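PDB 4C24: L-fuculose phosphate aldolase from Streptococcus pneumoniae, which is a zinc-binding member of the class II aldolase and adducin family, with an AraD-like alpha/beta fold and an assembly of four chains. Local coordinates for residues Gln41-Thr46 with Met82-Tyr87; Pro76-Tyr81 with Ala134-Lys139; Tyr16-Val21 with Asp51-Lys56. One frame throughout, in Å; residues are numbered along the deposited sequence.

Contact 1 of 3, residues Gln41-Thr46 with Met82-Tyr87; sequences QLMAIT and MHLIQY
Met43 reaches from its strand to the side of helix 80-89 and sets its sulfur against the rim of the Tyr87 ring. The first two torsions run straight out: CG lies anti to the backbone N (chi1 179°), and the chain bends only at its last torsion, which turns CE aside toward the helix. SD sits in the plane of the Tyr87 ring, at its edge, 3.6 Å from Tyr87 CE2, in a Met-aromatic contact where the two side chains cross at about a right angle. The same sulfur touches the stem of the histidine one turn back, Met43 SD to His83 CB being 3.7 Å. Met43 CE packs on the next residue, 4.1 Å from Leu84 CB.

Ile45, two residues on and on the same face of the strand, takes the imidazole. Its CD1 stands over one face of the His83 ring, displaced toward the rim, 3.9 Å from the ring centroid and 16° off the normal, a CH-pi contact. The polar atoms of both rings look elsewhere: His83 ND1 and Tyr87 OH each hydrogen-bond Ser34 OG, and His83 NE2 bonds to Asn32 OD1. These bonds help fix the two rings that the strand side chains meet.

No hydrogen bond joins the two segments. The strand and helix axes run 149° apart in direction, with a closest approach of 10.0 Å. Strand 42-45 lies between strands 32-37 and 61-64 of the mixed sheet; helix 80-89 covers it here, with strand 95-99 also beneath the helix and helix 139-149 packed beside it.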
loop_
_atom_site.group_PDB
_atom_site.type_symbol
_atom_site.label_atom_id
_atom_site.label_comp_id
_atom_site.label_asym_id
_atom_site.label_seq_id
_atom_site.Cartn_x
_atom_site.Cartn_y
_atom_site.Cartn_z
ATOM N N GLN A 41 -25.324 -4.082 31.889
ATOM C CA GLN A 41 -24.022 -4.529 32.386
ATOM C C GLN A 41 -23.578 -5.833 31.710
ATOM O O GLN A 41 -23.142 -6.780 32.363
ATOM C CB GLN A 41 -24.043 -4.661 33.915
ATOM C CG GLN A 41 -24.306 -3.339 34.618
ATOM C CD GLN A 41 -23.068 -2.466 34.673
ATOM O OE1 GLN A 41 -22.038 -2.870 35.222
ATOM N NE2 GLN A 41 -23.159 -1.266 34.116
ATOM N N LEU A 42 -23.680 -5.857 30.386
ATOM C CA LEU A 42 -23.305 -7.011 29.584
ATOM C C LEU A 42 -22.313 -6.562 28.542
ATOM O O LEU A 42 -22.507 -5.499 27.919
ATOM C CB LEU A 42 -24.524 -7.591 28.859
ATOM C CG LEU A 42 -25.556 -8.246 29.774
ATOM C CD1 LEU A 42 -26.751 -8.673 28.924
ATOM C CD2 LEU A 42 -24.939 -9.419 30.512
ATOM N N MET A 43 -21.271 -7.377 28.333
ATOM C CA MET A 43 -20.384 -7.190 27.200
ATOM C C MET A 43 -20.727 -8.156 26.062
ATOM O O MET A 43 -20.860 -9.346 26.293
ATOM C CB MET A 43 -18.914 -7.371 27.650
ATOM C CG MET A 43 -17.934 -7.209 26.508
ATOM S SD MET A 43 -16.205 -7.398 27.017
ATOM C CE MET A 43 -16.090 -9.157 27.262
ATOM N N ALA A 44 -20.827 -7.636 24.836
ATOM C CA ALA A 44 -20.899 -8.482 23.668
ATOM C C ALA A 44 -19.550 -8.419 22.965
ATOM O O ALA A 44 -19.026 -7.332 22.740
ATOM C CB ALA A 44 -22.011 -8.008 22.742
ATOM N N ILE A 45 -19.010 -9.571 22.615
ATOM C CA ILE A 45 -17.660 -9.620 22.056
ATOM C C ILE A 45 -17.581 -10.608 20.899
ATOM O O ILE A 45 -18.336 -11.573 20.838
ATOM C CB ILE A 45 -16.643 -9.931 23.183
ATOM C CG1 ILE A 45 -15.224 -9.722 22.660
ATOM C CG2 ILE A 45 -16.845 -11.331 23.750
ATOM C CD1 ILE A 45 -14.172 -9.579 23.753
ATOM N N THR A 46 -16.686 -10.363 19.960
ATOM C CA THR A 46 -16.446 -11.314 18.872
ATOM C C THR A 46 -15.880 -12.633 19.364
ATOM O O THR A 46 -15.256 -12.681 20.429
ATOM C CB THR A 46 -15.558 -10.672 17.796
ATOM O OG1 THR A 46 -14.369 -10.148 18.433
ATOM C CG2 THR A 46 -16.305 -9.527 17.136
ATOM N N MET A 82 -9.101 -8.592 28.501
ATOM C CA MET A 82 -8.522 -7.288 28.199
ATOM C C MET A 82 -9.608 -6.255 27.894
ATOM O O MET A 82 -9.534 -5.111 28.293
ATOM C CB MET A 82 -7.506 -7.395 27.072
ATOM C CG MET A 82 -6.992 -6.059 26.608
ATOM S SD MET A 82 -5.522 -6.178 25.575
ATOM C CE MET A 82 -6.237 -7.042 24.170
ATOM N N HIS A 83 -10.688 -6.684 27.214
ATOM C CA HIS A 83 -11.794 -5.769 27.009
ATOM C C HIS A 83 -12.591 -5.541 28.277
ATOM O O HIS A 83 -12.851 -4.393 28.671
ATOM C CB HIS A 83 -12.792 -6.362 25.962
ATOM C CG HIS A 83 -12.258 -6.422 24.565
ATOM N ND1 HIS A 83 -12.814 -5.714 23.516
ATOM C CD2 HIS A 83 -11.181 -7.076 24.050
ATOM C CE1 HIS A 83 -12.139 -5.970 22.408
ATOM N NE2 HIS A 83 -11.117 -6.765 22.710
ATOM N N LEU A 84 -12.968 -6.640 28.937
ATOM C CA LEU A 84 -13.824 -6.562 30.105
ATOM C C LEU A 84 -13.254 -5.687 31.233
ATOM O O LEU A 84 -13.979 -4.899 31.837
ATOM C CB LEU A 84 -14.143 -7.958 30.608
ATOM C CG LEU A 84 -15.231 -8.055 31.676
ATOM C CD1 LEU A 84 -16.583 -7.514 31.179
ATOM C CD2 LEU A 84 -15.340 -9.482 32.200
ATOM N N ILE A 85 -11.939 -5.799 31.487
ATOM C CA ILE A 85 -11.355 -5.021 32.580
ATOM C C ILE A 85 -11.423 -3.510 32.310
ATOM O O ILE A 85 -11.519 -2.701 33.238
ATOM C CB ILE A 85 -9.917 -5.487 32.879
ATOM C CG1 ILE A 85 -9.508 -5.045 34.280
ATOM C CG2 ILE A 85 -8.930 -5.050 31.795
ATOM C CD1 ILE A 85 -8.119 -5.524 34.659
ATOM N N GLN A 86 -11.411 -3.119 31.031
ATOM C CA GLN A 86 -11.627 -1.731 30.710
ATOM C C GLN A 86 -13.019 -1.307 31.137
ATOM O O GLN A 86 -13.197 -0.287 31.759
ATOM C CB GLN A 86 -11.402 -1.452 29.227
ATOM C CG GLN A 86 -10.025 -1.855 28.710
ATOM C CD GLN A 86 -8.937 -0.833 29.051
ATOM O OE1 GLN A 86 -9.224 0.299 29.450
ATOM N NE2 GLN A 86 -7.687 -1.209 28.802
ATOM N N TYR A 87 -14.030 -2.102 30.767
ATOM C CA TYR A 87 -15.369 -1.712 31.126
ATOM C C TYR A 87 -15.608 -1.686 32.637
ATOM O O TYR A 87 -16.399 -0.889 33.133
ATOM C CB TYR A 87 -16.359 -2.656 30.474
ATOM C CG TYR A 87 -16.327 -2.640 28.978
ATOM C CD1 TYR A 87 -16.382 -1.448 28.275
ATOM C CD2 TYR A 87 -16.193 -3.838 28.258
ATOM C CE1 TYR A 87 -16.385 -1.436 26.884
ATOM C CE2 TYR A 87 -16.177 -3.844 26.862
ATOM C CZ TYR A 87 -16.291 -2.651 26.177
ATOM O OH TYR A 87 -16.280 -2.645 24.797
#

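Contact 2 of 3, residues Pro76-Tyr81 with Ala134-Lys139; sequences PSSEWY and ATYGTK. With SO4 (sulfate ion), chain E.
Glu79, the N-cap residue of helix 80-89, reaches across to Gly137 in the type II turn Thr135-Thr138, which leads into helix 139-149. From CB, CG turns anti to the carbonyl carbon (chi1 -58°), and a bend at chi2 brings CD to 3.4 Å from Gly137 N. OE1 takes a weak hydrogen bond from Gly137 N (3.0 Å, N-H...O angle 134°). OE1 also accepts from a water that donates to Thr138 O, so 134-139 meets this oxygen both directly and through solvent. OE2 lies 3.5 Å from Tyr136 CB, beside the edge of the Tyr136 ring, whose plane is 73° from the carboxylate. The Glu79 side chain comes within about 4 Å of a bound zinc; Glu79 and Tyr136 also pack on His160, a zinc-site residue, and Tyr136 on Tyr119 of the second subunit.

Around this grip, Ser78 O meets Gly137 CA in a CA-H...O contact, and a second water bridges Ser78 O to Gly137 O. Farther along, Tyr81 CE2 touches Lys139 CG at 3.8 Å. Ser77 OG forms an ST turn by accepting from Glu79 N, and also donates to a sulfate ion, while Ser78 N points almost straight at sulfate O1, 2.8 Å away.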
loop_
_atom_site.group_PDB
_atom_site.type_symbol
_atom_site.label_atom_id
_atom_site.label_comp_id
_atom_site.label_asym_id
_atom_site.label_seq_id
_atom_site.Cartn_x
_atom_site.Cartn_y
_atom_site.Cartn_z
ATOM N N PRO A 76 -15.405 -17.123 23.447
ATOM C CA PRO A 76 -15.173 -15.707 23.215
ATOM C C PRO A 76 -13.723 -15.472 22.798
ATOM O O PRO A 76 -12.847 -16.328 23.029
ATOM C CB PRO A 76 -15.415 -15.077 24.589
ATOM C CG PRO A 76 -15.154 -16.174 25.559
ATOM C CD PRO A 76 -15.646 -17.417 24.870
ATOM N N SER A 77 -13.506 -14.333 22.162
ATOM C CA SER A 77 -12.140 -13.863 21.852
ATOM C C SER A 77 -11.194 -14.200 23.001
ATOM O O SER A 77 -11.559 -14.019 24.163
ATOM C CB SER A 77 -12.146 -12.361 21.698
ATOM O OG SER A 77 -10.816 -11.866 21.641
ATOM N N SER A 78 -9.976 -14.641 22.671
ATOM C CA SER A 78 -8.977 -14.903 23.727
ATOM C C SER A 78 -8.692 -13.640 24.532
ATOM O O SER A 78 -8.213 -13.741 25.668
ATOM C CB SER A 78 -7.660 -15.424 23.154
ATOM O OG SER A 78 -7.122 -14.525 22.214
ATOM N N GLU A 79 -9.002 -12.472 23.985
ATOM C CA GLU A 79 -8.710 -11.199 24.676
ATOM C C GLU A 79 -9.890 -10.629 25.471
ATOM O O GLU A 79 -9.924 -9.444 25.812
ATOM C CB GLU A 79 -8.177 -10.152 23.688
ATOM C CG GLU A 79 -6.919 -10.590 22.960
ATOM C CD GLU A 79 -5.671 -10.696 23.840
ATOM O OE1 GLU A 79 -5.727 -10.597 25.092
ATOM O OE2 GLU A 79 -4.624 -10.923 23.220
ATOM N N TRP A 80 -10.905 -11.476 25.722
ATOM C CA TRP A 80 -12.102 -10.995 26.357
ATOM C C TRP A 80 -11.877 -10.278 27.662
ATOM O O TRP A 80 -12.560 -9.308 27.939
ATOM C CB TRP A 80 -13.122 -12.139 26.529
ATOM C CG TRP A 80 -12.664 -13.184 27.519
ATOM C CD1 TRP A 80 -11.971 -14.334 27.249
ATOM C CD2 TRP A 80 -12.846 -13.156 28.947
ATOM N NE1 TRP A 80 -11.683 -15.009 28.422
ATOM C CE2 TRP A 80 -12.201 -14.315 29.477
ATOM C CE3 TRP A 80 -13.443 -12.245 29.828
ATOM C CZ2 TRP A 80 -12.172 -14.595 30.855
ATOM C CZ3 TRP A 80 -13.422 -12.522 31.191
ATOM C CH2 TRP A 80 -12.791 -13.696 31.692
ATOM N N TYR A 81 -10.857 -10.701 28.430
ATOM C CA TYR A 81 -10.624 -10.056 29.704
ATOM C C TYR A 81 -9.903 -8.719 29.556
ATOM O O TYR A 81 -10.178 -7.775 30.311
ATOM C CB TYR A 81 -9.943 -11.009 30.671
ATOM C CG TYR A 81 -9.741 -10.435 32.048
ATOM C CD1 TYR A 81 -10.801 -9.951 32.819
ATOM C CD2 TYR A 81 -8.465 -10.389 32.586
ATOM C CE1 TYR A 81 -10.609 -9.439 34.091
ATOM C CE2 TYR A 81 -8.254 -9.862 33.840
ATOM C CZ TYR A 81 -9.302 -9.385 34.595
ATOM O OH TYR A 81 -9.111 -8.865 35.836
ATOM N N ALA A 134 2.927 -8.681 28.020
ATOM C CA ALA A 134 2.479 -9.918 28.629
ATOM C C ALA A 134 1.889 -10.770 27.531
ATOM O O ALA A 134 1.489 -10.242 26.497
ATOM C CB ALA A 134 1.466 -9.677 29.733
ATOM N N THR A 135 1.875 -12.073 27.748
ATOM C CA THR A 135 1.392 -13.045 26.757
ATOM C C THR A 135 -0.044 -12.733 26.358
ATOM O O THR A 135 -0.867 -12.357 27.201
ATOM C CB THR A 135 1.447 -14.475 27.328
ATOM O OG1 THR A 135 2.735 -14.713 27.931
ATOM C CG2 THR A 135 1.198 -15.500 26.254
ATOM N N TYR A 136 -0.323 -12.876 25.065
ATOM C CA TYR A 136 -1.668 -12.641 24.578
ATOM C C TYR A 136 -2.652 -13.475 25.399
ATOM O O TYR A 136 -2.332 -14.586 25.855
ATOM C CB TYR A 136 -1.768 -12.961 23.085
ATOM C CG TYR A 136 -2.053 -14.408 22.766
ATOM C CD1 TYR A 136 -1.035 -15.339 22.574
ATOM C CD2 TYR A 136 -3.377 -14.845 22.639
ATOM C CE1 TYR A 136 -1.318 -16.669 22.278
ATOM C CE2 TYR A 136 -3.671 -16.162 22.365
ATOM C CZ TYR A 136 -2.652 -17.067 22.187
ATOM O OH TYR A 136 -2.983 -18.364 21.889
ATOM N N GLY A 137 -3.832 -12.893 25.609
ATOM C CA GLY A 137 -4.941 -13.611 26.216
ATOM C C GLY A 137 -4.824 -13.845 27.712
ATOM O O GLY A 137 -5.592 -14.600 28.293
ATOM N N THR A 138 -3.866 -13.189 28.362
ATOM C CA THR A 138 -3.671 -13.393 29.793
ATOM C C THR A 138 -4.213 -12.248 30.649
ATOM O O THR A 138 -4.450 -11.155 30.153
ATOM C CB THR A 138 -2.185 -13.579 30.145
ATOM O OG1 THR A 138 -1.478 -12.381 29.818
ATOM C CG2 THR A 138 -1.608 -14.784 29.418
ATOM N N LYS A 139 -4.413 -12.521 31.947
ATOM C CA LYS A 139 -4.783 -11.480 32.911
ATOM C C LYS A 139 -3.736 -10.386 32.997
ATOM O O LYS A 139 -4.073 -9.231 33.199
ATOM C CB LYS A 139 -5.004 -12.043 34.311
ATOM C CG LYS A 139 -6.172 -13.012 34.409
ATOM C CD LYS A 139 -6.408 -13.452 35.851
ATOM C CE LYS A 139 -5.181 -14.051 36.560
ATOM N NZ LYS A 139 -4.690 -15.336 36.010
HETATM S S SO4 E . -9.161 -13.899 18.966
HETATM O O1 SO4 E . -9.290 -14.965 19.982
HETATM O O2 SO4 E . -7.812 -13.342 19.111
HETATM O O3 SO4 E . -9.364 -14.589 17.677
HETATM O O4 SO4 E . -10.147 -12.818 19.187
HETATM O O HOH W 1 -7.673 -16.161 26.759
HETATM O O HOH W 2 -6.243 -10.636 27.794
#

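Contact 3 of 3, residues Tyr16-Val21 with Asp51-Lys56; sequences YGKKLV and DFFEIK
Phe52 lays one face of its ring against the backbone of helix 7-22 at Gly17. Gly17 CA stands over that face, displaced toward the rim, 4.2 Å from the ring centroid and 15° off the normal, a CH-pi contact. With no side chain on Gly17, the loop comes in until the Phe52 and Gly17 CA atoms are 5.6 Å apart, and Gly17 O reaches 3.4 Å from Phe52 CD2. The next turn of the helix adds two more neighbours. Val21 CG2 lies in the ring plane, at the edge, 3.8 Å from Phe52 CD2, and Leu20 CD1 adds a looser touch at Phe52 CE2. On the loop's own side, Ile55 CD1 also lies in plane at the ring edge.

The bend that presents two successive phenylalanines is an Asx turn: Asp51 OD1 accepts from Phe53 N (3.0 Å), using the lone pair that faces away from the other carboxylate oxygen. A backbone bond from Glu54 N to Asp51 O tightens the same corner, part of the connection between strands 42-45 and 61-64. On the helix, Tyr16 and Leu20 also touch strand 32-37 and helix 169-192.

Phe53 packs farther out against Lys18 and Val21. The lysine chain is extended beyond CG, and its aliphatic part crosses the ring obliquely, with Lys18 CG over one face, 4.2 Å from the Phe53 centroid. Val21 meets the same ring at its edge, CB lying in the ring plane 3.7 Å from Phe53 CE2. With CG1 anti to the backbone N (chi1 -174°), Val21 turns that methyl to Phe53 CE2 and CG2 to Phe52.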
loop_
_atom_site.group_PDB
_atom_site.type_symbol
_atom_site.label_atom_id
_atom_site.label_comp_id
_atom_site.label_asym_id
_atom_site.label_seq_id
_atom_site.Cartn_x
_atom_site.Cartn_y
_atom_site.Cartn_z
ATOM N N TYR A 16 -18.308 -3.661 11.914
ATOM C CA TYR A 16 -16.987 -3.055 12.159
ATOM C C TYR A 16 -15.821 -4.010 12.029
ATOM O O TYR A 16 -14.742 -3.584 11.643
ATOM C CB TYR A 16 -16.972 -2.253 13.456
ATOM C CG TYR A 16 -17.674 -0.934 13.245
ATOM C CD1 TYR A 16 -17.010 0.140 12.654
ATOM C CD2 TYR A 16 -19.038 -0.783 13.545
ATOM C CE1 TYR A 16 -17.641 1.349 12.427
ATOM C CE2 TYR A 16 -19.688 0.430 13.314
ATOM C CZ TYR A 16 -18.987 1.489 12.742
ATOM O OH TYR A 16 -19.611 2.694 12.505
ATOM N N GLY A 17 -16.036 -5.277 12.348
ATOM C CA GLY A 17 -15.104 -6.365 12.042
ATOM C C GLY A 17 -14.752 -6.360 10.576
ATOM O O GLY A 17 -13.585 -6.310 10.197
ATOM N N LYS A 18 -15.780 -6.382 9.730
ATOM C CA LYS A 18 -15.577 -6.303 8.312
ATOM C C LYS A 18 -14.862 -5.027 7.891
ATOM O O LYS A 18 -13.978 -5.088 7.041
ATOM C CB LYS A 18 -16.918 -6.421 7.584
ATOM C CG LYS A 18 -17.561 -7.763 7.797
ATOM C CD LYS A 18 -18.900 -7.786 7.094
ATOM C CE LYS A 18 -19.440 -9.184 7.146
ATOM N NZ LYS A 18 -20.615 -9.271 6.241
ATOM N N LYS A 19 -15.253 -3.882 8.458
ATOM C CA LYS A 19 -14.637 -2.584 8.106
ATOM C C LYS A 19 -13.134 -2.603 8.373
ATOM O O LYS A 19 -12.357 -2.064 7.586
ATOM C CB LYS A 19 -15.276 -1.402 8.838
ATOM N N LEU A 20 -12.734 -3.250 9.451
ATOM C CA LEU A 20 -11.289 -3.343 9.743
ATOM C C LEU A 20 -10.533 -4.031 8.598
ATOM O O LEU A 20 -9.448 -3.606 8.226
ATOM C CB LEU A 20 -11.048 -4.072 11.069
ATOM C CG LEU A 20 -11.345 -3.323 12.360
ATOM C CD1 LEU A 20 -11.279 -4.310 13.509
ATOM C CD2 LEU A 20 -10.363 -2.175 12.612
ATOM N N VAL A 21 -11.110 -5.081 7.995
ATOM C CA VAL A 21 -10.454 -5.778 6.876
ATOM C C VAL A 21 -10.625 -4.987 5.577
ATOM O O VAL A 21 -9.702 -4.870 4.786
ATOM C CB VAL A 21 -10.997 -7.217 6.685
ATOM C CG1 VAL A 21 -10.207 -7.966 5.613
ATOM C CG2 VAL A 21 -10.997 -7.984 7.998
ATOM N N ASP A 51 -12.689 -16.058 11.214
ATOM C CA ASP A 51 -12.504 -15.015 10.200
ATOM C C ASP A 51 -13.630 -13.981 10.287
ATOM O O ASP A 51 -14.808 -14.347 10.395
ATOM C CB ASP A 51 -12.497 -15.671 8.807
ATOM C CG ASP A 51 -11.961 -14.753 7.711
ATOM O OD1 ASP A 51 -12.595 -13.714 7.415
ATOM O OD2 ASP A 51 -10.912 -15.100 7.114
ATOM N N PHE A 52 -13.273 -12.698 10.260
ATOM C CA PHE A 52 -14.266 -11.625 10.392
ATOM C C PHE A 52 -15.392 -11.714 9.367
ATOM O O PHE A 52 -16.523 -11.304 9.633
ATOM C CB PHE A 52 -13.616 -10.239 10.323
ATOM C CG PHE A 52 -12.935 -9.809 11.602
ATOM C CD1 PHE A 52 -13.366 -10.272 12.843
ATOM C CD2 PHE A 52 -11.881 -8.915 11.562
ATOM C CE1 PHE A 52 -12.738 -9.869 14.016
ATOM C CE2 PHE A 52 -11.251 -8.498 12.732
ATOM C CZ PHE A 52 -11.676 -8.980 13.960
ATOM N N PHE A 53 -15.082 -12.258 8.195
ATOM C CA PHE A 53 -16.075 -12.352 7.138
ATOM C C PHE A 53 -16.988 -13.568 7.258
ATOM O O PHE A 53 -17.915 -13.745 6.461
ATOM C CB PHE A 53 -15.393 -12.271 5.773
ATOM C CG PHE A 53 -15.235 -10.872 5.289
ATOM C CD1 PHE A 53 -16.269 -10.257 4.592
ATOM C CD2 PHE A 53 -14.094 -10.139 5.581
ATOM C CE1 PHE A 53 -16.157 -8.957 4.152
ATOM C CE2 PHE A 53 -13.974 -8.832 5.139
ATOM C CZ PHE A 53 -15.007 -8.240 4.430
ATOM N N GLU A 54 -16.736 -14.379 8.281
ATOM C CA GLU A 54 -17.524 -15.583 8.542
ATOM C C GLU A 54 -18.268 -15.523 9.877
ATOM O O GLU A 54 -18.921 -16.487 10.264
ATOM C CB GLU A 54 -16.623 -16.818 8.504
ATOM C CG GLU A 54 -15.962 -17.054 7.153
ATOM C CD GLU A 54 -15.474 -18.474 6.982
ATOM O OE1 GLU A 54 -14.537 -18.879 7.705
ATOM O OE2 GLU A 54 -16.026 -19.187 6.116
ATOM N N ILE A 55 -18.178 -14.397 10.579
ATOM C CA ILE A 55 -18.860 -14.262 11.867
ATOM C C ILE A 55 -20.360 -13.995 11.692
ATOM O O ILE A 55 -20.761 -13.035 11.019
ATOM C CB ILE A 55 -18.226 -13.169 12.764
ATOM C CG1 ILE A 55 -16.736 -13.443 12.972
ATOM C CG2 ILE A 55 -18.941 -13.096 14.115
ATOM C CD1 ILE A 55 -16.033 -12.343 13.741
ATOM N N LYS A 56 -21.176 -14.855 12.309
ATOM C CA LYS A 56 -22.624 -14.668 12.356
ATOM C C LYS A 56 -23.037 -14.123 13.711
ATOM O O LYS A 56 -22.292 -14.244 14.696
ATOM C CB LYS A 56 -23.336 -15.999 12.141
ATOM C CG LYS A 56 -23.023 -16.690 10.827
ATOM C CD LYS A 56 -23.939 -17.888 10.687
ATOM C CE LYS A 56 -23.322 -18.992 9.848
ATOM N NZ LYS A 56 -22.880 -20.112 10.724
#

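How the contacts relate
Contact 1 is the buried one, joining strand to helix mainly through sulfur, aliphatic and ring surfaces, with no hydrogen bond across. Contact 2 lies at the surface and begins the same helix 80-89, but its loops meet through a carboxylate, backbone atoms and waters. The two touch: Thr46 O and Ser77 N probably hydrogen-bond at 3.0 Å, and Ile45 CD1 packs on Trp80 CA. Contact 3, partly buried, stands apart, its centre about 18 Å from that of contact 1 and about 19 Å from that of contact 2. Like contact 1 it has no hydrogen bond across the segments and is mostly apolar, yet it joins a helix to a loop, and Phe53 is exposed.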